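Local coordinates for dihydroxyacetone kinase (Citrobacter freundii, PDB 1UN8), which catalyses the ATP-dependent phosphorylation of dihydroxyacetone to dihydroxyacetone phosphate, working as a homodimer with a divalent metal cofactor, at residues V108-T112 and I219-P223; L461-K465 and M477-Q482; A506-C510 and N531-Q537. One frame throughout, in Å; residues are numbered along the deposited sequence.

Contact 1 (V108-T112 and I219-P223)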
ATOM      1  N   VAL A 108       5.829  24.326   2.959  1.00 42.02           N
ATOM      2  CA  VAL A 108       5.096  24.144   1.710  1.00 42.26           C
ATOM      3  C   VAL A 108       5.843  23.432   0.581  1.00 41.28           C
ATOM      4  O   VAL A 108       6.969  23.795   0.248  1.00 40.82           O
ATOM      5  CB  VAL A 108       4.617  25.506   1.181  1.00 43.86           C
ATOM      6  CG1 VAL A 108       3.861  25.334  -0.122  1.00 44.66           C
ATOM      7  CG2 VAL A 108       3.734  26.163   2.221  1.00 47.57           C
ATOM      8  N   LYS A 109       5.198  22.426  -0.012  1.00 41.23           N
ATOM      9  CA  LYS A 109       5.790  21.688  -1.132  1.00 39.38           C
ATOM     10  C   LYS A 109       5.790  22.644  -2.326  1.00 38.75           C
ATOM     11  O   LYS A 109       4.870  23.442  -2.483  1.00 37.62           O
ATOM     12  CB  LYS A 109       4.981  20.416  -1.430  1.00 38.48           C
ATOM     13  CG  LYS A 109       5.030  19.388  -0.297  1.00 36.28           C
ATOM     14  CD  LYS A 109       4.436  18.025  -0.692  1.00 37.90           C
ATOM     15  CE  LYS A 109       2.987  18.122  -1.159  1.00 37.05           C
ATOM     16  NZ  LYS A 109       2.097  18.804  -0.187  1.00 37.22           N
ATOM     17  N   ASN A 110       6.823  22.577  -3.155  1.00 39.26           N
ATOM     18  CA  ASN A 110       6.940  23.493  -4.289  1.00 39.68           C
ATOM     19  C   ASN A 110       5.897  23.358  -5.397  1.00 39.14           C
ATOM     20  O   ASN A 110       6.096  22.635  -6.364  1.00 40.79           O
ATOM     21  CB  ASN A 110       8.338  23.385  -4.901  1.00 40.81           C
ATOM     22  CG  ASN A 110       8.792  24.679  -5.554  1.00 41.94           C
ATOM     23  OD1 ASN A 110       8.000  25.604  -5.736  1.00 42.90           O
ATOM     24  ND2 ASN A 110      10.078  24.749  -5.911  1.00 41.19           N
ATOM     25  N   TYR A 111       4.782  24.055  -5.242  1.00 39.01           N
ATOM     26  CA  TYR A 111       3.721  24.068  -6.243  1.00 39.67           C
ATOM     27  C   TYR A 111       3.060  25.441  -6.152  1.00 41.54           C
ATOM     28  O   TYR A 111       2.729  25.905  -5.058  1.00 41.49           O
ATOM     29  CB  TYR A 111       2.785  22.874  -6.046  1.00 38.75           C
ATOM     30  CG  TYR A 111       3.483  21.533  -6.102  1.00 37.30           C
ATOM     31  CD1 TYR A 111       3.789  20.843  -4.936  1.00 35.69           C
ATOM     32  CD2 TYR A 111       3.835  20.958  -7.312  1.00 34.21           C
ATOM     33  CE1 TYR A 111       4.426  19.617  -4.977  1.00 35.63           C
ATOM     34  CE2 TYR A 111       4.472  19.732  -7.364  1.00 32.57           C
ATOM     35  CZ  TYR A 111       4.766  19.067  -6.194  1.00 32.75           C
ATOM     36  OH  TYR A 111       5.400  17.847  -6.242  1.00 31.45           O
ATOM     37  N   THR A 112       2.882  26.090  -7.299  1.00 42.35           N
ATOM     38  CA  THR A 112       2.276  27.417  -7.354  1.00 43.19           C
ATOM     39  C   THR A 112       1.054  27.592  -6.457  1.00 41.71           C
ATOM     40  O   THR A 112       1.004  28.501  -5.636  1.00 41.22           O
ATOM     41  CB  THR A 112       1.868  27.771  -8.783  1.00 44.03           C
ATOM     42  OG1 THR A 112       3.006  27.638  -9.633  1.00 47.36           O
ATOM     43  CG2 THR A 112       1.360  29.212  -8.855  1.00 44.28           C
ATOM     44  N   ILE A 219       3.855  13.655  -8.205  1.00 38.36           N
ATOM     45  CA  ILE A 219       2.901  13.114  -7.246  1.00 38.22           C
ATOM     46  C   ILE A 219       1.467  13.528  -7.550  1.00 38.41           C
ATOM     47  O   ILE A 219       0.539  13.157  -6.833  1.00 38.85           O
ATOM     48  CB  ILE A 219       3.256  13.519  -5.807  1.00 37.65           C
ATOM     49  CG1 ILE A 219       3.140  15.038  -5.628  1.00 37.93           C
ATOM     50  CG2 ILE A 219       4.647  13.017  -5.481  1.00 36.25           C
ATOM     51  CD1 ILE A 219       3.245  15.492  -4.187  1.00 34.83           C
ATOM     52  N   HIS A 220       1.292  14.314  -8.606  1.00 37.99           N
ATOM     53  CA  HIS A 220      -0.041  14.717  -9.027  1.00 39.45           C
ATOM     54  C   HIS A 220      -0.224  14.131 -10.420  1.00 39.03           C
ATOM     55  O   HIS A 220      -1.179  14.436 -11.117  1.00 39.42           O
ATOM     56  CB  HIS A 220      -0.188  16.244  -9.051  1.00 39.62           C
ATOM     57  CG  HIS A 220      -0.013  16.886  -7.708  1.00 41.37           C
ATOM     58  ND1 HIS A 220       1.120  17.591  -7.360  1.00 39.81           N
ATOM     59  CD2 HIS A 220      -0.799  16.870  -6.604  1.00 39.83           C
ATOM     60  CE1 HIS A 220       1.024  17.976  -6.100  1.00 40.14           C
ATOM     61  NE2 HIS A 220      -0.131  17.552  -5.619  1.00 38.56           N
ATOM     62  N   GLY A 221       0.716  13.276 -10.808  1.00 40.05           N
ATOM     63  CA  GLY A 221       0.662  12.652 -12.115  1.00 38.85           C
ATOM     64  C   GLY A 221       1.348  13.465 -13.191  1.00 39.45           C
ATOM     65  O   GLY A 221       1.300  13.106 -14.354  1.00 40.09           O
ATOM     66  N   GLU A 222       1.998  14.555 -12.808  1.00 39.49           N
ATOM     67  CA  GLU A 222       2.690  15.404 -13.771  1.00 40.81           C
ATOM     68  C   GLU A 222       3.719  14.622 -14.602  1.00 40.59           C
ATOM     69  O   GLU A 222       4.283  13.636 -14.142  1.00 40.54           O
ATOM     70  CB  GLU A 222       3.426  16.551 -13.053  1.00 43.22           C
ATOM     71  CG  GLU A 222       2.582  17.456 -12.155  1.00 42.48           C
ATOM     72  CD  GLU A 222       2.581  17.008 -10.701  1.00 44.29           C
ATOM     73  OE1 GLU A 222       2.445  17.887  -9.814  1.00 42.82           O
ATOM     74  OE2 GLU A 222       2.704  15.782 -10.447  1.00 43.68           O
ATOM     75  N   PRO A 223       3.983  15.074 -15.835  1.00 40.68           N
ATOM     76  CA  PRO A 223       4.950  14.427 -16.728  1.00 40.94           C
ATOM     77  C   PRO A 223       6.291  14.320 -16.028  1.00 40.49           C
ATOM     78  O   PRO A 223       6.702  15.250 -15.331  1.00 41.73           O
ATOM     79  CB  PRO A 223       5.018  15.384 -17.918  1.00 38.72           C
ATOM     80  CG  PRO A 223       3.653  15.958 -17.950  1.00 40.10           C
ATOM     81  CD  PRO A 223       3.356  16.228 -16.500  1.00 40.17           C
TER
HETATM   82  O   HOH W   1       4.897  16.493  -8.309  1.00 35.25           O
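An edge-to-face aromatic contact in the DhaK domain brings together substrate-binding Lys109, at the end of a strand of one six-stranded mixed sheet, and the active-site His220, in a loop of the second sheet. Segment 108-112 takes in the end of strand 104-109 and the turn to Tyr111, the N-cap of helix 112-127; segment 219-223 belongs to the loop between strands 213-215 and 226-228. His220 forms a hemiaminal with dihydroxyacetone. Its imidazole edge points at the face of Tyr111, with ring centroids 4.9 Å apart and planes perpendicular. Within the same segment, Glu222 OE1 accepts from His220 ND1 (2.8 Å) and Glu222 OE2 from the backbone His220 N (2.7 Å), consistent with a held ring orientation that leaves NE2 directed away from this carboxylate. Ile219 CG1 is 3.7 Å from Tyr111 OH, and Ile219 CD1 lies 4.0 Å from Lys109 CE; Lys109 NZ is hydrogen-bonded to His65. No direct hydrogen bond crosses between the segments. Instead Tyr111 OH, also bonded to the carbonyl of Gly151, accepts from a bridging water at 2.5 Å, and the same water oxygen accepts from Ile219 N at 3.0 Å.

Contact 2 (L461-K465 and M477-Q482)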
ATOM      1  N   LEU A 461      -6.465 -43.935   4.505  1.00 46.60           N
ATOM      2  CA  LEU A 461      -7.651 -43.342   3.893  1.00 46.18           C
ATOM      3  C   LEU A 461      -8.074 -42.093   4.661  1.00 45.38           C
ATOM      4  O   LEU A 461      -8.339 -41.048   4.077  1.00 44.32           O
ATOM      5  CB  LEU A 461      -8.795 -44.352   3.900  1.00 46.35           C
ATOM      6  CG  LEU A 461     -10.115 -43.849   3.317  1.00 47.92           C
ATOM      7  CD1 LEU A 461      -9.925 -43.461   1.865  1.00 45.49           C
ATOM      8  CD2 LEU A 461     -11.171 -44.936   3.452  1.00 49.55           C
ATOM      9  N   ALA A 462      -8.138 -42.223   5.981  1.00 45.72           N
ATOM     10  CA  ALA A 462      -8.523 -41.124   6.860  1.00 46.19           C
ATOM     11  C   ALA A 462      -7.632 -39.890   6.659  1.00 46.12           C
ATOM     12  O   ALA A 462      -8.112 -38.757   6.652  1.00 43.92           O
ATOM     13  CB  ALA A 462      -8.446 -41.586   8.322  1.00 45.59           C
ATOM     14  N   GLN A 463      -6.331 -40.119   6.507  1.00 46.66           N
ATOM     15  CA  GLN A 463      -5.398 -39.023   6.309  1.00 47.59           C
ATOM     16  C   GLN A 463      -5.556 -38.454   4.903  1.00 48.52           C
ATOM     17  O   GLN A 463      -5.478 -37.243   4.695  1.00 48.80           O
ATOM     18  CB  GLN A 463      -3.963 -39.506   6.548  1.00 46.94           C
ATOM     19  CG  GLN A 463      -3.714 -39.884   7.997  1.00 46.18           C
ATOM     20  CD  GLN A 463      -4.110 -38.761   8.948  1.00 46.06           C
ATOM     21  OE1 GLN A 463      -5.178 -38.803   9.562  1.00 46.79           O
ATOM     22  NE2 GLN A 463      -3.237 -37.761   9.091  1.00 45.17           N
ATOM     23  N   MET A 464      -5.795 -39.328   3.938  1.00 48.70           N
ATOM     24  CA  MET A 464      -5.971 -38.874   2.576  1.00 49.05           C
ATOM     25  C   MET A 464      -7.188 -37.940   2.533  1.00 50.02           C
ATOM     26  O   MET A 464      -7.186 -36.917   1.842  1.00 49.94           O
ATOM     27  CB  MET A 464      -6.159 -40.078   1.658  1.00 49.78           C
ATOM     28  CG  MET A 464      -6.233 -39.742   0.188  1.00 52.04           C
ATOM     29  SD  MET A 464      -5.754 -41.155  -0.820  1.00 56.97           S
ATOM     30  CE  MET A 464      -7.061 -42.297  -0.420  1.00 56.09           C
ATOM     31  N   LYS A 465      -8.218 -38.274   3.304  1.00 49.85           N
ATOM     32  CA  LYS A 465      -9.433 -37.456   3.331  1.00 49.43           C
ATOM     33  C   LYS A 465      -9.227 -36.122   4.031  1.00 48.85           C
ATOM     34  O   LYS A 465      -9.728 -35.094   3.583  1.00 50.60           O
ATOM     35  CB  LYS A 465     -10.577 -38.217   4.013  1.00 49.07           C
ATOM     36  CG  LYS A 465     -11.008 -39.468   3.260  1.00 50.28           C
ATOM     37  CD  LYS A 465     -12.001 -40.306   4.054  1.00 51.54           C
ATOM     38  CE  LYS A 465     -13.289 -39.547   4.306  1.00 52.93           C
ATOM     39  NZ  LYS A 465     -14.318 -40.437   4.911  1.00 55.05           N
ATOM     40  N   MET A 477     -11.323 -41.743  -6.037  1.00 50.39           N
ATOM     41  CA  MET A 477     -11.067 -43.124  -5.650  1.00 49.75           C
ATOM     42  C   MET A 477     -11.652 -43.458  -4.269  1.00 49.01           C
ATOM     43  O   MET A 477     -11.947 -44.614  -3.972  1.00 48.20           O
ATOM     44  CB  MET A 477      -9.571 -43.390  -5.664  1.00 49.00           C
ATOM     45  CG  MET A 477      -8.798 -42.599  -4.654  1.00 49.77           C
ATOM     46  SD  MET A 477      -7.053 -42.905  -4.908  1.00 52.49           S
ATOM     47  CE  MET A 477      -6.860 -44.432  -4.009  1.00 52.57           C
ATOM     48  N   ILE A 478     -11.832 -42.440  -3.435  1.00 48.16           N
ATOM     49  CA  ILE A 478     -12.384 -42.639  -2.104  1.00 48.40           C
ATOM     50  C   ILE A 478     -13.718 -43.376  -2.175  1.00 48.98           C
ATOM     51  O   ILE A 478     -14.002 -44.246  -1.345  1.00 49.06           O
ATOM     52  CB  ILE A 478     -12.611 -41.282  -1.389  1.00 49.98           C
ATOM     53  CG1 ILE A 478     -11.293 -40.502  -1.305  1.00 50.85           C
ATOM     54  CG2 ILE A 478     -13.189 -41.511   0.003  1.00 49.32           C
ATOM     55  CD1 ILE A 478     -10.208 -41.199  -0.533  1.00 50.12           C
ATOM     56  N   ASP A 479     -14.534 -43.032  -3.171  1.00 48.42           N
ATOM     57  CA  ASP A 479     -15.846 -43.653  -3.330  1.00 48.73           C
ATOM     58  C   ASP A 479     -15.838 -45.171  -3.459  1.00 48.51           C
ATOM     59  O   ASP A 479     -16.850 -45.825  -3.208  1.00 49.63           O
ATOM     60  CB  ASP A 479     -16.571 -43.047  -4.525  1.00 49.09           C
ATOM     61  CG  ASP A 479     -16.607 -41.547  -4.463  1.00 50.32           C
ATOM     62  OD1 ASP A 479     -17.248 -41.016  -3.535  1.00 53.28           O
ATOM     63  OD2 ASP A 479     -16.012 -40.888  -5.335  1.00 50.71           O
ATOM     64  N   ALA A 480     -14.700 -45.728  -3.849  1.00 46.78           N
ATOM     65  CA  ALA A 480     -14.583 -47.166  -3.986  1.00 46.67           C
ATOM     66  C   ALA A 480     -13.703 -47.714  -2.857  1.00 46.64           C
ATOM     67  O   ALA A 480     -13.946 -48.808  -2.346  1.00 47.06           O
ATOM     68  CB  ALA A 480     -13.977 -47.519  -5.359  1.00 44.49           C
ATOM     69  N   LEU A 481     -12.696 -46.939  -2.461  1.00 46.59           N
ATOM     70  CA  LEU A 481     -11.763 -47.361  -1.419  1.00 46.51           C
ATOM     71  C   LEU A 481     -12.412 -47.539  -0.054  1.00 46.92           C
ATOM     72  O   LEU A 481     -12.274 -48.585   0.572  1.00 47.34           O
ATOM     73  CB  LEU A 481     -10.613 -46.358  -1.289  1.00 44.33           C
ATOM     74  CG  LEU A 481      -9.185 -46.887  -1.099  1.00 42.32           C
ATOM     75  CD1 LEU A 481      -8.450 -45.938  -0.180  1.00 41.54           C
ATOM     76  CD2 LEU A 481      -9.173 -48.282  -0.527  1.00 41.21           C
ATOM     77  N   GLN A 482     -13.111 -46.512   0.408  1.00 48.17           N
ATOM     78  CA  GLN A 482     -13.757 -46.572   1.713  1.00 50.64           C
ATOM     79  C   GLN A 482     -14.674 -47.781   1.855  1.00 49.46           C
ATOM     80  O   GLN A 482     -14.556 -48.542   2.811  1.00 48.73           O
ATOM     81  CB  GLN A 482     -14.550 -45.293   1.972  1.00 52.72           C
ATOM     82  CG  GLN A 482     -15.103 -45.220   3.368  1.00 57.48           C
ATOM     83  CD  GLN A 482     -14.957 -43.840   3.967  1.00 61.33           C
ATOM     84  OE1 GLN A 482     -15.555 -42.868   3.490  1.00 62.62           O
ATOM     85  NE2 GLN A 482     -14.147 -43.743   5.016  1.00 63.58           N
TER
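Met477, an ATP-binding residue, opens the segment that runs into helix 478-490, and its CE comes within 4.2 Å of Met464 CE on helix 453-468. The Met477 side chain also lies close to the phospholipid held in the α-helical barrel of the DhaL domain. Next comes Ile478, whose CD1 is wedged between the two helices, 3.3 Å from both Leu461 CD1 and Met464 CE; CG of Lys465 covers it from further along helix 453-468. Asp479 and Ala480 lie out of reach of segment 461-465; Ala480 packs instead on Ala502 of helix 495-511 and Ala536 of helix 534-547. One turn on, Leu481 brings CD1 to 3.5 Å from Leu461 CD1 and 3.9 Å from Met464 CE, while its other neighbours include Phe439 and Leu539. Gln482 closes the segment, its CA touching Leu461 CD2 at 3.5 Å and its amide lying beside the ammonium group of Lys465, which has a weak, long ion pair with Asp471. The short helical segments run nearly antiparallel, at 156°, with axes 11.5 Å apart. At that separation the helices meet mainly through side chains, with Leu461 CD2 reaching the backbone of Gln482. The contact is thus largely apolar, built from leucine, isoleucine and methionine, edged by Lys465 and Gln482, and has no clear hydrogen bond across it.

Contact 3 (A506-C510 and N531-Q537)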
ATOM      1  N   ALA A 506     -17.761 -47.354  -7.170  1.00 45.14           N
ATOM      2  CA  ALA A 506     -17.284 -46.854  -8.453  1.00 45.73           C
ATOM      3  C   ALA A 506     -18.498 -46.563  -9.326  1.00 46.66           C
ATOM      4  O   ALA A 506     -18.544 -45.564 -10.045  1.00 46.49           O
ATOM      5  CB  ALA A 506     -16.397 -47.880  -9.124  1.00 44.43           C
ATOM      6  N   GLU A 507     -19.484 -47.449  -9.252  1.00 47.71           N
ATOM      7  CA  GLU A 507     -20.702 -47.293 -10.026  1.00 47.31           C
ATOM      8  C   GLU A 507     -21.422 -46.017  -9.624  1.00 47.28           C
ATOM      9  O   GLU A 507     -21.955 -45.316 -10.478  1.00 46.97           O
ATOM     10  CB  GLU A 507     -21.597 -48.530  -9.846  1.00 47.19           C
ATOM     11  CG  GLU A 507     -21.117 -49.718 -10.683  1.00 47.06           C
ATOM     12  CD  GLU A 507     -21.690 -51.052 -10.241  1.00 47.14           C
ATOM     13  OE1 GLU A 507     -21.512 -52.044 -10.984  1.00 45.42           O
ATOM     14  OE2 GLU A 507     -22.301 -51.108  -9.152  1.00 47.66           O
ATOM     15  N   ARG A 508     -21.420 -45.694  -8.333  1.00 48.18           N
ATOM     16  CA  ARG A 508     -22.087 -44.475  -7.877  1.00 48.80           C
ATOM     17  C   ARG A 508     -21.487 -43.228  -8.538  1.00 49.57           C
ATOM     18  O   ARG A 508     -22.203 -42.260  -8.795  1.00 48.45           O
ATOM     19  CB  ARG A 508     -22.023 -44.351  -6.342  1.00 48.72           C
ATOM     20  CG  ARG A 508     -23.024 -45.249  -5.617  1.00 49.85           C
ATOM     21  CD  ARG A 508     -23.070 -44.984  -4.119  1.00 50.76           C
ATOM     22  NE  ARG A 508     -21.950 -45.581  -3.393  1.00 53.81           N
ATOM     23  CZ  ARG A 508     -21.925 -46.827  -2.927  1.00 54.44           C
ATOM     24  NH1 ARG A 508     -22.964 -47.632  -3.101  1.00 54.92           N
ATOM     25  NH2 ARG A 508     -20.855 -47.267  -2.281  1.00 56.12           N
ATOM     26  N   THR A 509     -20.188 -43.256  -8.837  1.00 50.55           N
ATOM     27  CA  THR A 509     -19.543 -42.096  -9.459  1.00 50.86           C
ATOM     28  C   THR A 509     -20.007 -41.882 -10.892  1.00 52.29           C
ATOM     29  O   THR A 509     -19.834 -40.802 -11.445  1.00 51.78           O
ATOM     30  CB  THR A 509     -17.986 -42.187  -9.451  1.00 48.07           C
ATOM     31  OG1 THR A 509     -17.530 -43.096 -10.458  1.00 46.45           O
ATOM     32  CG2 THR A 509     -17.495 -42.641  -8.102  1.00 48.25           C
ATOM     33  N   CYS A 510     -20.590 -42.907 -11.500  1.00 55.46           N
ATOM     34  CA  CYS A 510     -21.075 -42.762 -12.866  1.00 59.51           C
ATOM     35  C   CYS A 510     -22.359 -41.962 -12.872  1.00 61.41           C
ATOM     36  O   CYS A 510     -22.667 -41.277 -13.845  1.00 61.10           O
ATOM     37  CB  CYS A 510     -21.353 -44.116 -13.493  1.00 61.36           C
ATOM     38  SG  CYS A 510     -19.876 -44.988 -14.013  1.00 65.61           S
ATOM     39  N   ASN A 531     -18.605 -42.293 -17.733  1.00 75.86           N
ATOM     40  CA  ASN A 531     -18.629 -41.197 -16.772  1.00 72.09           C
ATOM     41  C   ASN A 531     -18.048 -41.664 -15.441  1.00 69.37           C
ATOM     42  O   ASN A 531     -18.216 -40.994 -14.414  1.00 68.61           O
ATOM     43  CB  ASN A 531     -20.067 -40.718 -16.528  1.00 74.12           C
ATOM     44  CG  ASN A 531     -20.667 -39.999 -17.725  1.00 75.66           C
ATOM     45  OD1 ASN A 531     -20.058 -39.083 -18.293  1.00 75.64           O
ATOM     46  ND2 ASN A 531     -21.881 -40.396 -18.102  1.00 75.32           N
ATOM     47  N   MET A 532     -17.381 -42.816 -15.451  1.00 65.65           N
ATOM     48  CA  MET A 532     -16.809 -43.355 -14.222  1.00 62.20           C
ATOM     49  C   MET A 532     -15.501 -42.667 -13.878  1.00 60.95           C
ATOM     50  O   MET A 532     -14.669 -42.419 -14.760  1.00 60.17           O
ATOM     51  CB  MET A 532     -16.569 -44.864 -14.345  1.00 60.65           C
ATOM     52  CG  MET A 532     -16.208 -45.528 -13.019  1.00 58.57           C
ATOM     53  SD  MET A 532     -16.133 -47.325 -13.114  1.00 58.13           S
ATOM     54  CE  MET A 532     -17.800 -47.772 -12.679  1.00 58.57           C
ATOM     55  N   ASP A 533     -15.328 -42.345 -12.600  1.00 58.50           N
ATOM     56  CA  ASP A 533     -14.095 -41.708 -12.160  1.00 56.27           C
ATOM     57  C   ASP A 533     -12.961 -42.726 -12.268  1.00 54.50           C
ATOM     58  O   ASP A 533     -13.094 -43.864 -11.824  1.00 54.77           O
ATOM     59  CB  ASP A 533     -14.222 -41.241 -10.717  1.00 56.56           C
ATOM     60  CG  ASP A 533     -12.902 -40.762 -10.154  1.00 57.96           C
ATOM     61  OD1 ASP A 533     -12.343 -39.793 -10.709  1.00 57.47           O
ATOM     62  OD2 ASP A 533     -12.421 -41.360  -9.165  1.00 58.27           O
ATOM     63  N   PRO A 534     -11.830 -42.333 -12.869  1.00 53.19           N
ATOM     64  CA  PRO A 534     -10.684 -43.238 -13.024  1.00 51.15           C
ATOM     65  C   PRO A 534     -10.175 -43.782 -11.685  1.00 49.80           C
ATOM     66  O   PRO A 534      -9.892 -44.978 -11.552  1.00 48.36           O
ATOM     67  CB  PRO A 534      -9.647 -42.360 -13.715  1.00 50.99           C
ATOM     68  CG  PRO A 534     -10.489 -41.390 -14.478  1.00 51.73           C
ATOM     69  CD  PRO A 534     -11.547 -41.025 -13.479  1.00 51.37           C
ATOM     70  N   GLY A 535     -10.068 -42.897 -10.699  1.00 46.77           N
ATOM     71  CA  GLY A 535      -9.603 -43.314  -9.395  1.00 46.98           C
ATOM     72  C   GLY A 535     -10.401 -44.481  -8.853  1.00 47.35           C
ATOM     73  O   GLY A 535      -9.846 -45.528  -8.533  1.00 47.95           O
ATOM     74  N   ALA A 536     -11.713 -44.302  -8.759  1.00 46.68           N
ATOM     75  CA  ALA A 536     -12.602 -45.329  -8.252  1.00 44.84           C
ATOM     76  C   ALA A 536     -12.482 -46.629  -9.040  1.00 44.66           C
ATOM     77  O   ALA A 536     -12.309 -47.710  -8.462  1.00 43.41           O
ATOM     78  CB  ALA A 536     -14.039 -44.817  -8.286  1.00 45.32           C
ATOM     79  N   GLN A 537     -12.580 -46.523 -10.361  1.00 44.46           N
ATOM     80  CA  GLN A 537     -12.484 -47.697 -11.226  1.00 44.84           C
ATOM     81  C   GLN A 537     -11.165 -48.439 -10.976  1.00 45.11           C
ATOM     82  O   GLN A 537     -11.149 -49.657 -10.799  1.00 45.05           O
ATOM     83  CB  GLN A 537     -12.600 -47.273 -12.701  1.00 43.23           C
ATOM     84  CG  GLN A 537     -11.884 -48.178 -13.707  1.00 42.70           C
ATOM     85  CD  GLN A 537     -12.650 -49.431 -14.046  1.00 43.39           C
ATOM     86  OE1 GLN A 537     -13.562 -49.847 -13.327  1.00 46.39           O
ATOM     87  NE2 GLN A 537     -12.272 -50.054 -15.142  1.00 43.30           N
TER
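Two neighbouring helices of the eight-helix DhaL barrel meet here near the ATP site: the C-terminal part of helix 495-511 packs against the N-terminal turn of helix 534-547 and the residues leading into it. Small side chains allow a close approach. Ala506 CB lies 4.0 Å from Ala536 CB, and Ala506 CA only 4.9 Å from Ala536 CA, while Ala536 also meets Ala480 of helix 478-490. Met532, with chi1 and chi2 both t, is extended along helix 495-511, so that its CE reaches 3.5 Å from Ala506 O and 3.8 Å from Ala506 CB; at the other end of this side chain, Met532 CB lies 3.3 Å from Cys510 SG. The p rotamer of Thr509 turns its hydroxyl back to its own helix, where OG1 donates to Ala506 O at 2.7 Å, and Thr509 OG1 in turn accepts from Asp533 N across the interface. The adjacent carbonyls, Thr509 O and Asn531 O, are both engaged by Arg475, the latter weakly. Asp533, an ATP-binding residue together with Pro534 and Gly535, takes the t rotamer and directs its carboxylate away from helix 495-511, over its own helix end. There it is the N-cap, Asp533 OD2 accepting from Ala536 N at 3.1 Å, while Asp533 N points almost straight at Thr509 OG1, 3.2 Å away with an N-H...O angle of 176°.

How the contacts relate
The three contacts follow in series along the chain and fall in two domains. Contact 1 lies in the DhaK domain, between its two sheets; contacts 2 and 3 lie in the DhaL helical barrel, across the centre of the chain, with centres 64 and 66 Å from that of contact 1. Within one chain the substrate and ATP sites are therefore far apart, so phosphoryl transfer probably pairs DhaK of one subunit with DhaL of the other, consistent with Gln463 bonding Glu123 of the second subunit. Contacts 2 and 3, centres 13 Å apart, touch: consecutive helices 478-490 and 495-511 bring Asp479 against Thr509, and Met477 N sits 3.3 Å from Asp533 OD2, uniting ATP-binding residues.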